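Local coordinates for hydrolase, haloacid dehalogenase-like family (Pseudomonas syringae pv. tomato, PDB 3S6J), which probably hydrolyses phosphate esters of sugars as a haloacid dehalogenase-type phosphatase, and binds a calcium ion at its probable active site, at residues E[8-13]-E[167-172]; E[162-167]-E[183-188]; E[111-116]-E[151-156]. All coordinates share one frame; numbering follows the deposited sequence.

Contact 1: residues E[8-13]-E[167-172]; sequences SFIFDL and CLVIGD. With CA (calcium ion), chain M.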
ATOM      1  N   SER E   8     -18.316  13.978  19.064  1.00 40.99           N
ATOM      2  CA  SER E   8     -18.236  14.694  17.790  1.00 42.97           C
ATOM      3  C   SER E   8     -17.126  14.073  16.932  1.00 40.40           C
ATOM      4  O   SER E   8     -16.137  13.562  17.470  1.00 40.21           O
ATOM      5  CB  SER E   8     -17.979  16.185  18.024  1.00 43.33           C
ATOM      6  OG  SER E   8     -19.066  16.777  18.713  1.00 41.00           O
ATOM      7  N   PHE E   9     -17.287  14.117  15.612  1.00 38.04           N
ATOM      8  CA  PHE E   9     -16.473  13.294  14.728  1.00 35.84           C
ATOM      9  C   PHE E   9     -15.647  14.087  13.726  1.00 38.59           C
ATOM     10  O   PHE E   9     -16.175  14.905  12.964  1.00 39.57           O
ATOM     11  CB  PHE E   9     -17.356  12.296  13.975  1.00 36.77           C
ATOM     12  CG  PHE E   9     -17.943  11.225  14.851  1.00 39.96           C
ATOM     13  CD1 PHE E   9     -19.005  11.507  15.707  1.00 40.16           C
ATOM     14  CD2 PHE E   9     -17.443   9.933  14.818  1.00 38.82           C
ATOM     15  CE1 PHE E   9     -19.554  10.509  16.519  1.00 42.10           C
ATOM     16  CE2 PHE E   9     -17.982   8.937  15.625  1.00 39.15           C
ATOM     17  CZ  PHE E   9     -19.038   9.226  16.480  1.00 40.91           C
ATOM     18  N   ILE E  10     -14.344  13.827  13.713  1.00 36.70           N
ATOM     19  CA  ILE E  10     -13.466  14.418  12.705  1.00 36.82           C
ATOM     20  C   ILE E  10     -12.942  13.333  11.765  1.00 36.00           C
ATOM     21  O   ILE E  10     -12.160  12.473  12.169  1.00 34.90           O
ATOM     22  CB  ILE E  10     -12.291  15.174  13.334  1.00 31.91           C
ATOM     23  CG1 ILE E  10     -12.805  16.200  14.347  1.00 32.84           C
ATOM     24  CG2 ILE E  10     -11.507  15.852  12.250  1.00 35.31           C
ATOM     25  CD1 ILE E  10     -11.721  16.857  15.193  1.00 32.54           C
ATOM     26  N   PHE E  11     -13.396  13.374  10.517  1.00 34.58           N
ATOM     27  CA  PHE E  11     -13.062  12.341   9.552  1.00 33.43           C
ATOM     28  C   PHE E  11     -11.951  12.810   8.616  1.00 34.64           C
ATOM     29  O   PHE E  11     -11.998  13.925   8.087  1.00 36.11           O
ATOM     30  CB  PHE E  11     -14.277  12.006   8.692  1.00 34.18           C
ATOM     31  CG  PHE E  11     -15.338  11.199   9.390  1.00 33.64           C
ATOM     32  CD1 PHE E  11     -15.269   9.818   9.420  1.00 32.96           C
ATOM     33  CD2 PHE E  11     -16.430  11.819   9.965  1.00 34.82           C
ATOM     34  CE1 PHE E  11     -16.267   9.077  10.030  1.00 34.97           C
ATOM     35  CE2 PHE E  11     -17.426  11.084  10.582  1.00 35.16           C
ATOM     36  CZ  PHE E  11     -17.344   9.715  10.624  1.00 34.27           C
ATOM     37  N   ASP E  12     -10.951  11.965   8.414  1.00 30.43           N
ATOM     38  CA  ASP E  12     -10.068  12.148   7.278  1.00 33.33           C
ATOM     39  C   ASP E  12     -10.877  11.783   6.016  1.00 33.24           C
ATOM     40  O   ASP E  12     -11.971  11.215   6.125  1.00 32.01           O
ATOM     41  CB  ASP E  12      -8.834  11.269   7.422  1.00 30.76           C
ATOM     42  CG  ASP E  12      -8.027  11.207   6.152  1.00 32.67           C
ATOM     43  OD1 ASP E  12      -7.443  12.236   5.773  1.00 31.93           O
ATOM     44  OD2 ASP E  12      -7.989  10.126   5.532  1.00 32.30           O
ATOM     45  N   LEU E  13     -10.367  12.105   4.826  1.00 32.66           N
ATOM     46  CA  LEU E  13     -11.152  11.874   3.606  1.00 31.33           C
ATOM     47  C   LEU E  13     -10.566  10.787   2.707  1.00 31.53           C
ATOM     48  O   LEU E  13     -11.079   9.669   2.630  1.00 34.18           O
ATOM     49  CB  LEU E  13     -11.319  13.186   2.837  1.00 31.66           C
ATOM     50  CG  LEU E  13     -12.175  13.201   1.563  1.00 33.84           C
ATOM     51  CD1 LEU E  13     -13.551  12.538   1.771  1.00 32.42           C
ATOM     52  CD2 LEU E  13     -12.328  14.647   1.068  1.00 35.78           C
ATOM     53  N   CYS E 167     -13.815  14.942  20.977  1.00 45.34           N
ATOM     54  CA  CYS E 167     -13.774  14.539  19.576  1.00 45.22           C
ATOM     55  C   CYS E 167     -13.145  13.168  19.331  1.00 42.16           C
ATOM     56  O   CYS E 167     -12.205  12.755  20.021  1.00 41.71           O
ATOM     57  CB  CYS E 167     -13.049  15.594  18.742  1.00 40.21           C
ATOM     58  SG  CYS E 167     -14.025  17.073  18.390  1.00 40.98           S
ATOM     59  N   LEU E 168     -13.672  12.479  18.329  1.00 35.72           N
ATOM     60  CA  LEU E 168     -13.072  11.254  17.842  1.00 34.22           C
ATOM     61  C   LEU E 168     -12.488  11.504  16.458  1.00 34.83           C
ATOM     62  O   LEU E 168     -13.207  11.863  15.520  1.00 33.76           O
ATOM     63  CB  LEU E 168     -14.127  10.165  17.748  1.00 36.02           C
ATOM     64  CG  LEU E 168     -13.712   8.697  17.821  1.00 36.75           C
ATOM     65  CD1 LEU E 168     -14.802   7.875  17.152  1.00 34.49           C
ATOM     66  CD2 LEU E 168     -12.382   8.450  17.152  1.00 35.98           C
ATOM     67  N   VAL E 169     -11.182  11.329  16.333  1.00 32.75           N
ATOM     68  CA  VAL E 169     -10.546  11.437  15.030  1.00 31.61           C
ATOM     69  C   VAL E 169     -10.586  10.096  14.326  1.00 32.89           C
ATOM     70  O   VAL E 169     -10.212   9.063  14.905  1.00 32.18           O
ATOM     71  CB  VAL E 169      -9.093  11.960  15.139  1.00 31.55           C
ATOM     72  CG1 VAL E 169      -8.378  11.858  13.798  1.00 31.70           C
ATOM     73  CG2 VAL E 169      -9.098  13.394  15.624  1.00 30.91           C
ATOM     74  N   ILE E 170     -11.060  10.104  13.081  1.00 30.98           N
ATOM     75  CA  ILE E 170     -11.078   8.890  12.277  1.00 30.38           C
ATOM     76  C   ILE E 170     -10.203   9.060  11.048  1.00 30.92           C
ATOM     77  O   ILE E 170     -10.399   9.986  10.270  1.00 32.52           O
ATOM     78  CB  ILE E 170     -12.509   8.487  11.878  1.00 32.62           C
ATOM     79  CG1 ILE E 170     -13.368   8.340  13.141  1.00 33.31           C
ATOM     80  CG2 ILE E 170     -12.483   7.200  11.064  1.00 27.83           C
ATOM     81  CD1 ILE E 170     -14.659   7.650  12.930  1.00 35.01           C
ATOM     82  N   GLY E 171      -9.227   8.172  10.884  1.00 29.31           N
ATOM     83  CA  GLY E 171      -8.203   8.348   9.861  1.00 31.71           C
ATOM     84  C   GLY E 171      -7.631   7.023   9.405  1.00 31.17           C
ATOM     85  O   GLY E 171      -7.899   5.977  10.017  1.00 30.77           O
ATOM     86  N   ASP E 172      -6.870   7.042   8.318  1.00 27.89           N
ATOM     87  CA  ASP E 172      -6.327   5.801   7.785  1.00 26.71           C
ATOM     88  C   ASP E 172      -4.818   5.832   7.815  1.00 28.60           C
ATOM     89  O   ASP E 172      -4.176   4.869   7.407  1.00 28.78           O
ATOM     90  CB  ASP E 172      -6.757   5.599   6.331  1.00 28.30           C
ATOM     91  CG  ASP E 172      -6.131   6.619   5.408  1.00 30.16           C
ATOM     92  OD1 ASP E 172      -6.291   7.811   5.687  1.00 31.89           O
ATOM     93  OD2 ASP E 172      -5.465   6.249   4.423  1.00 31.42           O
TER
HETATM   94 CA    CA M   1      -5.763   9.772   4.400  1.00 34.38          CA
HETATM   95  O   HOH W   1      -4.419  10.813   6.128  1.00 28.39           O
HETATM   96  O   HOH W   2      -3.689   8.327   3.538  1.00 30.50           O
HETATM   97  O   HOH W   3      -4.691  11.483   2.844  1.00 32.71           O
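F9, I10 and F11 pair with L168, V169 and I170 as parallel neighbours at the centre of the Rossmann-like sheet of the haloacid dehalogenase fold. Strands 8-11 and 167-171 run 4.7 Å apart at 23°, zipped by L168 N to S8 O, I10 N to L168 O, I170 N to I10 O and D12 N to I170 O, all nearly straight. I170 projects from the face it shares with F9 and F11, side by side with F11: its CB lies 3.9 Å from F11 CD1, CG2 stays near that same ring atom, and CG1, anti to the carbonyl carbon (chi1 -56°), leads to CD1. That methyl touches F11 CE1 at 3.6 Å and also meets the edge of the F9 ring near its plane, while L168 CD1 packs on F9 CE2. On the other face I10 CD1 rests on C167 SG at 3.9 Å. Beyond the strand ends the chemistry turns polar. D12 CG stands anti to the backbone N (chi1 168°), and D12 OD2 binds the calcium ion at 2.5 Å; D14 O and three waters share the metal. T16 OG1 also hydrogen-bonds D12 OD2, and K147 forms a salt bridge with D12 OD1. D12 and D14 fit the DxDx(T/V) motif of this family. D172 OD1 binds the calcium at 2.4 Å and lies only 2.9 Å from D12 OD2, two carboxylate oxygens held close by the cation they share.

Contact 2: residues E[162-167]-E[183-188]; sequences APIDEC and CKATGV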
ATOM      1  N   ALA E 162     -17.232  21.782  18.903  1.00 50.21           N
ATOM      2  CA  ALA E 162     -16.880  20.775  19.895  1.00 50.24           C
ATOM      3  C   ALA E 162     -15.470  20.992  20.432  1.00 49.22           C
ATOM      4  O   ALA E 162     -14.551  21.308  19.678  1.00 48.38           O
ATOM      5  CB  ALA E 162     -17.006  19.391  19.299  1.00 47.79           C
ATOM      6  N   PRO E 163     -15.294  20.809  21.744  1.00 50.98           N
ATOM      7  CA  PRO E 163     -13.945  20.855  22.306  1.00 51.18           C
ATOM      8  C   PRO E 163     -13.168  19.681  21.723  1.00 50.29           C
ATOM      9  O   PRO E 163     -13.775  18.628  21.492  1.00 49.94           O
ATOM     10  CB  PRO E 163     -14.174  20.651  23.810  1.00 50.99           C
ATOM     11  CG  PRO E 163     -15.664  20.774  24.020  1.00 53.44           C
ATOM     12  CD  PRO E 163     -16.290  20.360  22.727  1.00 51.51           C
ATOM     13  N   ILE E 164     -11.870  19.851  21.474  1.00 47.68           N
ATOM     14  CA  ILE E 164     -11.098  18.817  20.791  1.00 49.00           C
ATOM     15  C   ILE E 164     -11.053  17.531  21.603  1.00 50.17           C
ATOM     16  O   ILE E 164     -10.826  16.453  21.050  1.00 47.72           O
ATOM     17  CB  ILE E 164      -9.665  19.267  20.456  1.00 46.39           C
ATOM     18  CG1 ILE E 164      -8.987  18.251  19.529  1.00 43.94           C
ATOM     19  CG2 ILE E 164      -8.857  19.454  21.739  1.00 47.38           C
ATOM     20  CD1 ILE E 164      -9.553  18.188  18.115  1.00 40.09           C
ATOM     21  N   ASP E 165     -11.307  17.641  22.904  1.00 48.58           N
ATOM     22  CA  ASP E 165     -11.271  16.475  23.781  1.00 49.97           C
ATOM     23  C   ASP E 165     -12.599  15.728  23.830  1.00 49.48           C
ATOM     24  O   ASP E 165     -12.690  14.653  24.415  1.00 49.91           O
ATOM     25  CB  ASP E 165     -10.808  16.867  25.192  1.00 54.78           C
ATOM     26  CG  ASP E 165     -11.312  18.242  25.607  1.00 58.61           C
ATOM     27  OD1 ASP E 165     -12.193  18.306  26.503  1.00 59.98           O
ATOM     28  OD2 ASP E 165     -10.849  19.256  25.018  1.00 56.70           O
ATOM     29  N   GLU E 166     -13.630  16.299  23.215  1.00 50.06           N
ATOM     30  CA  GLU E 166     -14.895  15.588  23.036  1.00 50.08           C
ATOM     31  C   GLU E 166     -14.961  14.985  21.644  1.00 45.81           C
ATOM     32  O   GLU E 166     -16.027  14.570  21.179  1.00 45.17           O
ATOM     33  CB  GLU E 166     -16.094  16.522  23.238  1.00 52.51           C
ATOM     34  CG  GLU E 166     -16.562  16.651  24.684  1.00 54.71           C
ATOM     35  CD  GLU E 166     -17.818  17.506  24.818  1.00 58.61           C
ATOM     36  OE1 GLU E 166     -18.791  17.288  24.051  1.00 58.70           O
ATOM     37  OE2 GLU E 166     -17.827  18.399  25.695  1.00 58.15           O
ATOM     38  N   CYS E 167     -13.815  14.942  20.977  1.00 45.34           N
ATOM     39  CA  CYS E 167     -13.774  14.539  19.576  1.00 45.22           C
ATOM     40  C   CYS E 167     -13.145  13.168  19.331  1.00 42.16           C
ATOM     41  O   CYS E 167     -12.205  12.755  20.021  1.00 41.71           O
ATOM     42  CB  CYS E 167     -13.049  15.594  18.742  1.00 40.21           C
ATOM     43  SG  CYS E 167     -14.025  17.073  18.390  1.00 40.98           S
ATOM     44  N   CYS E 183      -2.991  16.680  19.713  1.00 33.84           N
ATOM     45  CA  CYS E 183      -3.981  17.550  20.347  1.00 33.74           C
ATOM     46  C   CYS E 183      -4.799  16.795  21.380  1.00 34.07           C
ATOM     47  O   CYS E 183      -5.843  17.269  21.819  1.00 35.79           O
ATOM     48  CB  CYS E 183      -4.885  18.236  19.315  1.00 36.34           C
ATOM     49  SG  CYS E 183      -5.759  17.109  18.207  1.00 39.99           S
ATOM     50  N   LYS E 184      -4.311  15.617  21.756  1.00 32.99           N
ATOM     51  CA  LYS E 184      -4.916  14.809  22.807  1.00 32.06           C
ATOM     52  C   LYS E 184      -6.352  14.359  22.497  1.00 34.60           C
ATOM     53  O   LYS E 184      -7.171  14.237  23.402  1.00 36.40           O
ATOM     54  CB  LYS E 184      -4.873  15.562  24.152  1.00 34.82           C
ATOM     55  CG  LYS E 184      -3.473  16.143  24.530  1.00 33.34           C
ATOM     56  CD  LYS E 184      -2.356  15.148  24.244  1.00 35.07           C
ATOM     57  CE  LYS E 184      -1.101  15.382  25.087  1.00 34.23           C
ATOM     58  NZ  LYS E 184      -0.843  16.805  25.298  1.00 38.18           N
ATOM     59  N   ALA E 185      -6.665  14.136  21.225  1.00 34.09           N
ATOM     60  CA  ALA E 185      -7.967  13.583  20.855  1.00 36.30           C
ATOM     61  C   ALA E 185      -7.881  12.053  20.846  1.00 33.43           C
ATOM     62  O   ALA E 185      -6.809  11.469  21.005  1.00 33.26           O
ATOM     63  CB  ALA E 185      -8.409  14.106  19.492  1.00 33.46           C
ATOM     64  N   THR E 186      -9.006  11.392  20.655  1.00 34.49           N
ATOM     65  CA  THR E 186      -8.988   9.941  20.595  1.00 32.46           C
ATOM     66  C   THR E 186      -8.934   9.534  19.147  1.00 31.37           C
ATOM     67  O   THR E 186      -9.779   9.937  18.363  1.00 31.77           O
ATOM     68  CB  THR E 186     -10.225   9.347  21.244  1.00 32.32           C
ATOM     69  OG1 THR E 186     -10.312   9.825  22.588  1.00 32.64           O
ATOM     70  CG2 THR E 186     -10.161   7.814  21.224  1.00 28.06           C
ATOM     71  N   GLY E 187      -7.920   8.753  18.797  1.00 31.32           N
ATOM     72  CA  GLY E 187      -7.692   8.372  17.420  1.00 30.45           C
ATOM     73  C   GLY E 187      -8.129   6.952  17.146  1.00 29.35           C
ATOM     74  O   GLY E 187      -7.889   6.036  17.942  1.00 29.46           O
ATOM     75  N   VAL E 188      -8.788   6.779  16.010  1.00 30.95           N
ATOM     76  CA  VAL E 188      -9.269   5.481  15.555  1.00 29.51           C
ATOM     77  C   VAL E 188      -8.815   5.307  14.110  1.00 30.14           C
ATOM     78  O   VAL E 188      -9.005   6.211  13.280  1.00 30.41           O
ATOM     79  CB  VAL E 188     -10.802   5.393  15.648  1.00 31.05           C
ATOM     80  CG1 VAL E 188     -11.331   4.223  14.834  1.00 28.70           C
ATOM     81  CG2 VAL E 188     -11.228   5.270  17.108  1.00 34.16           C
TER
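I164 O takes a weak bond from C167 N and meets the methyl of A185 across the contact, 3.7 Å from A185 CB. Within 162-167, E166 N donates to P163 O at 2.9 Å as the chain turns into strand 167-171. This turn presents I164 to the residues that follow helix 174-182. I164 CG1, anti to the backbone N (chi1 -170°), lies against C183 SG at 3.7 Å, and I164 CD1 touches the same sulfur at 3.9 Å, so two carbons of one branch meet it. The other branch, CG2, sits 3.7 Å from C183 O. A185 CB also has I164 CG1 and C167 O a little farther off. K184, with positive phi, is the C-prime residue of a Schellman motif in which A185 N bonds A180 O and K184 N bonds R181 O. This motif ends helix 174-182, and A185 leads into strand 186-190, which begins at T186 and runs beside strand 167-171. Helix 151-160 adjoins the same patch, L154 touching both I164 and C183. This is plain packing between two connections, away from the calcium site. Sulfur, methyl and methylene groups meet one another, and methyls also rest on backbone carbonyl oxygens. No hydrogen bond crosses between 162-167 and 183-188, whereas T186 and V188 bond V169 of strand 167-171. The direct contact is therefore mainly apolar and non-directional, and the strand pairing next to it probably sets the spacing.

Contact 3: residues E[111-116]-E[151-156]; sequences CIATSG and DLFLAA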
ATOM      1  N   CYS E 111     -17.036  16.674  11.094  1.00 41.52           N
ATOM      2  CA  CYS E 111     -16.343  17.548  10.173  1.00 41.75           C
ATOM      3  C   CYS E 111     -15.309  16.737   9.409  1.00 40.70           C
ATOM      4  O   CYS E 111     -14.745  15.781   9.940  1.00 39.57           O
ATOM      5  CB  CYS E 111     -15.652  18.677  10.937  1.00 40.10           C
ATOM      6  SG  CYS E 111     -14.958  19.967   9.885  1.00 38.26           S
ATOM      7  N   ILE E 112     -15.065  17.112   8.157  1.00 41.04           N
ATOM      8  CA  ILE E 112     -14.020  16.454   7.391  1.00 39.35           C
ATOM      9  C   ILE E 112     -12.766  17.291   7.514  1.00 38.27           C
ATOM     10  O   ILE E 112     -12.842  18.513   7.547  1.00 39.44           O
ATOM     11  CB  ILE E 112     -14.439  16.212   5.932  1.00 40.50           C
ATOM     12  CG1 ILE E 112     -15.379  15.007   5.883  1.00 37.13           C
ATOM     13  CG2 ILE E 112     -13.213  16.008   5.035  1.00 35.91           C
ATOM     14  CD1 ILE E 112     -16.157  14.880   4.590  1.00 39.93           C
ATOM     15  N   ALA E 113     -11.622  16.625   7.644  1.00 38.30           N
ATOM     16  CA  ALA E 113     -10.337  17.308   7.811  1.00 35.31           C
ATOM     17  C   ALA E 113      -9.262  16.605   6.993  1.00 35.50           C
ATOM     18  O   ALA E 113      -8.869  15.474   7.312  1.00 31.13           O
ATOM     19  CB  ALA E 113      -9.942  17.367   9.282  1.00 34.27           C
ATOM     20  N   THR E 114      -8.791  17.287   5.944  1.00 36.65           N
ATOM     21  CA  THR E 114      -7.875  16.703   4.963  1.00 34.35           C
ATOM     22  C   THR E 114      -6.630  17.575   4.741  1.00 36.63           C
ATOM     23  O   THR E 114      -6.712  18.806   4.768  1.00 35.90           O
ATOM     24  CB  THR E 114      -8.603  16.454   3.599  1.00 36.02           C
ATOM     25  OG1 THR E 114      -7.668  15.962   2.632  1.00 37.48           O
ATOM     26  CG2 THR E 114      -9.232  17.744   3.062  1.00 35.19           C
ATOM     27  N   SER E 115      -5.476  16.936   4.532  1.00 38.07           N
ATOM     28  CA  SER E 115      -4.237  17.655   4.171  1.00 37.24           C
ATOM     29  C   SER E 115      -4.258  18.069   2.712  1.00 36.57           C
ATOM     30  O   SER E 115      -3.419  18.848   2.273  1.00 38.78           O
ATOM     31  CB  SER E 115      -2.986  16.805   4.426  1.00 35.99           C
ATOM     32  OG  SER E 115      -2.804  16.532   5.801  1.00 35.59           O
ATOM     33  N   GLY E 116      -5.206  17.526   1.955  1.00 35.90           N
ATOM     34  CA  GLY E 116      -5.442  17.971   0.595  1.00 38.16           C
ATOM     35  C   GLY E 116      -5.927  19.417   0.539  1.00 39.15           C
ATOM     36  O   GLY E 116      -6.499  19.942   1.507  1.00 38.41           O
ATOM     37  N   ASP E 151      -3.154  21.243  13.540  1.00 38.45           N
ATOM     38  CA  ASP E 151      -3.902  22.372  13.001  1.00 39.60           C
ATOM     39  C   ASP E 151      -5.261  22.009  12.451  1.00 40.67           C
ATOM     40  O   ASP E 151      -6.273  22.574  12.876  1.00 43.08           O
ATOM     41  CB  ASP E 151      -3.102  23.083  11.914  1.00 41.58           C
ATOM     42  CG  ASP E 151      -2.465  24.357  12.413  1.00 47.51           C
ATOM     43  OD1 ASP E 151      -2.361  24.507  13.654  1.00 49.06           O
ATOM     44  OD2 ASP E 151      -2.082  25.204  11.570  1.00 48.26           O
ATOM     45  N   LEU E 152      -5.279  21.092  11.485  1.00 39.41           N
ATOM     46  CA  LEU E 152      -6.512  20.711  10.812  1.00 39.58           C
ATOM     47  C   LEU E 152      -7.610  20.241  11.784  1.00 40.68           C
ATOM     48  O   LEU E 152      -8.784  20.574  11.605  1.00 41.78           O
ATOM     49  CB  LEU E 152      -6.261  19.618   9.762  1.00 40.58           C
ATOM     50  CG  LEU E 152      -6.014  19.913   8.272  1.00 39.14           C
ATOM     51  CD1 LEU E 152      -6.533  21.269   7.832  1.00 37.64           C
ATOM     52  CD2 LEU E 152      -4.565  19.771   7.920  1.00 38.02           C
ATOM     53  N   PHE E 153      -7.242  19.445  12.782  1.00 38.93           N
ATOM     54  CA  PHE E 153      -8.238  18.846  13.659  1.00 36.07           C
ATOM     55  C   PHE E 153      -8.807  19.887  14.601  1.00 39.72           C
ATOM     56  O   PHE E 153      -9.990  19.859  14.935  1.00 39.84           O
ATOM     57  CB  PHE E 153      -7.646  17.669  14.440  1.00 34.98           C
ATOM     58  CG  PHE E 153      -7.274  16.486  13.570  1.00 35.06           C
ATOM     59  CD1 PHE E 153      -7.852  16.319  12.322  1.00 34.57           C
ATOM     60  CD2 PHE E 153      -6.366  15.536  14.009  1.00 32.00           C
ATOM     61  CE1 PHE E 153      -7.519  15.234  11.521  1.00 32.96           C
ATOM     62  CE2 PHE E 153      -6.034  14.443  13.211  1.00 29.57           C
ATOM     63  CZ  PHE E 153      -6.610  14.300  11.970  1.00 29.13           C
ATOM     64  N   LEU E 154      -7.937  20.797  15.036  1.00 40.15           N
ATOM     65  CA  LEU E 154      -8.318  21.911  15.892  1.00 40.80           C
ATOM     66  C   LEU E 154      -9.301  22.825  15.166  1.00 43.01           C
ATOM     67  O   LEU E 154     -10.306  23.238  15.739  1.00 43.84           O
ATOM     68  CB  LEU E 154      -7.071  22.700  16.324  1.00 42.74           C
ATOM     69  CG  LEU E 154      -6.058  21.885  17.146  1.00 41.45           C
ATOM     70  CD1 LEU E 154      -4.812  22.667  17.456  1.00 40.16           C
ATOM     71  CD2 LEU E 154      -6.703  21.359  18.430  1.00 43.21           C
ATOM     72  N   ALA E 155      -9.004  23.137  13.906  1.00 41.90           N
ATOM     73  CA  ALA E 155      -9.895  23.959  13.095  1.00 44.22           C
ATOM     74  C   ALA E 155     -11.229  23.251  12.885  1.00 42.04           C
ATOM     75  O   ALA E 155     -12.274  23.886  12.844  1.00 41.93           O
ATOM     76  CB  ALA E 155      -9.249  24.311  11.749  1.00 41.82           C
ATOM     77  N   ALA E 156     -11.179  21.929  12.770  1.00 42.49           N
ATOM     78  CA  ALA E 156     -12.374  21.117  12.603  1.00 40.66           C
ATOM     79  C   ALA E 156     -13.210  21.082  13.881  1.00 42.08           C
ATOM     80  O   ALA E 156     -14.426  21.267  13.836  1.00 40.77           O
ATOM     81  CB  ALA E 156     -12.006  19.712  12.176  1.00 39.47           C
TER
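C111 opens the contact by setting its thiol on A156: SG, anti to the backbone N (chi1 -171°), lies 3.7 Å from A156 CB and close to A156 CA as well. This is helix-on-sheet packing in an alpha/beta fold, helix 151-156 running nearly antiparallel (164°) to strand 111-113 with the axes 8.3 Å apart. A113, two residues on, points its methyl at the same helix surface. Its CB meets the edge of the F153 ring in plane, 3.8 Å from CD1, and also lies 4.3 Å from both L152 CB and A156 CB. T114 directs CB away from the helix, but its carbonyl O sits over L152, 3.7 Å from CG, with both methyls nearby. T114 OG1 accepts a 3.0 Å bond from G116 N, an ST turn that bends the chain beyond the strand. S115 OG hydrogen-bonds G49 O and K147 N outside the contact, and approaches L152 CD2 more distantly. Helix 151-160 thus covers one face of the sheet: F153 and A156 extend onto I10 of strand 8-11, L152 and A155 reach V138 of strand 137-138, and F153 also touches D176 and A179 of helix 174-182.

Contacts 1 and 3 are buried in the core, whereas contact 2 lies farther out, partly exposed. One parallel sheet joins them: strand 8-11 of contact 1 bonds to strand 110-113 of contact 3 on one flank, and strand 167-171 bonds to strand 186-190 of contact 2 on the other. C167 belongs to both 1 and 2. Helix 151-160 of contact 3 also packs against the other two, F153 touching V169 of contact 1. Chemistry follows place: backbone bonds and metal ligation in contact 1, helix-on-sheet packing in contact 3, and apolar packing between connecting segments in contact 2.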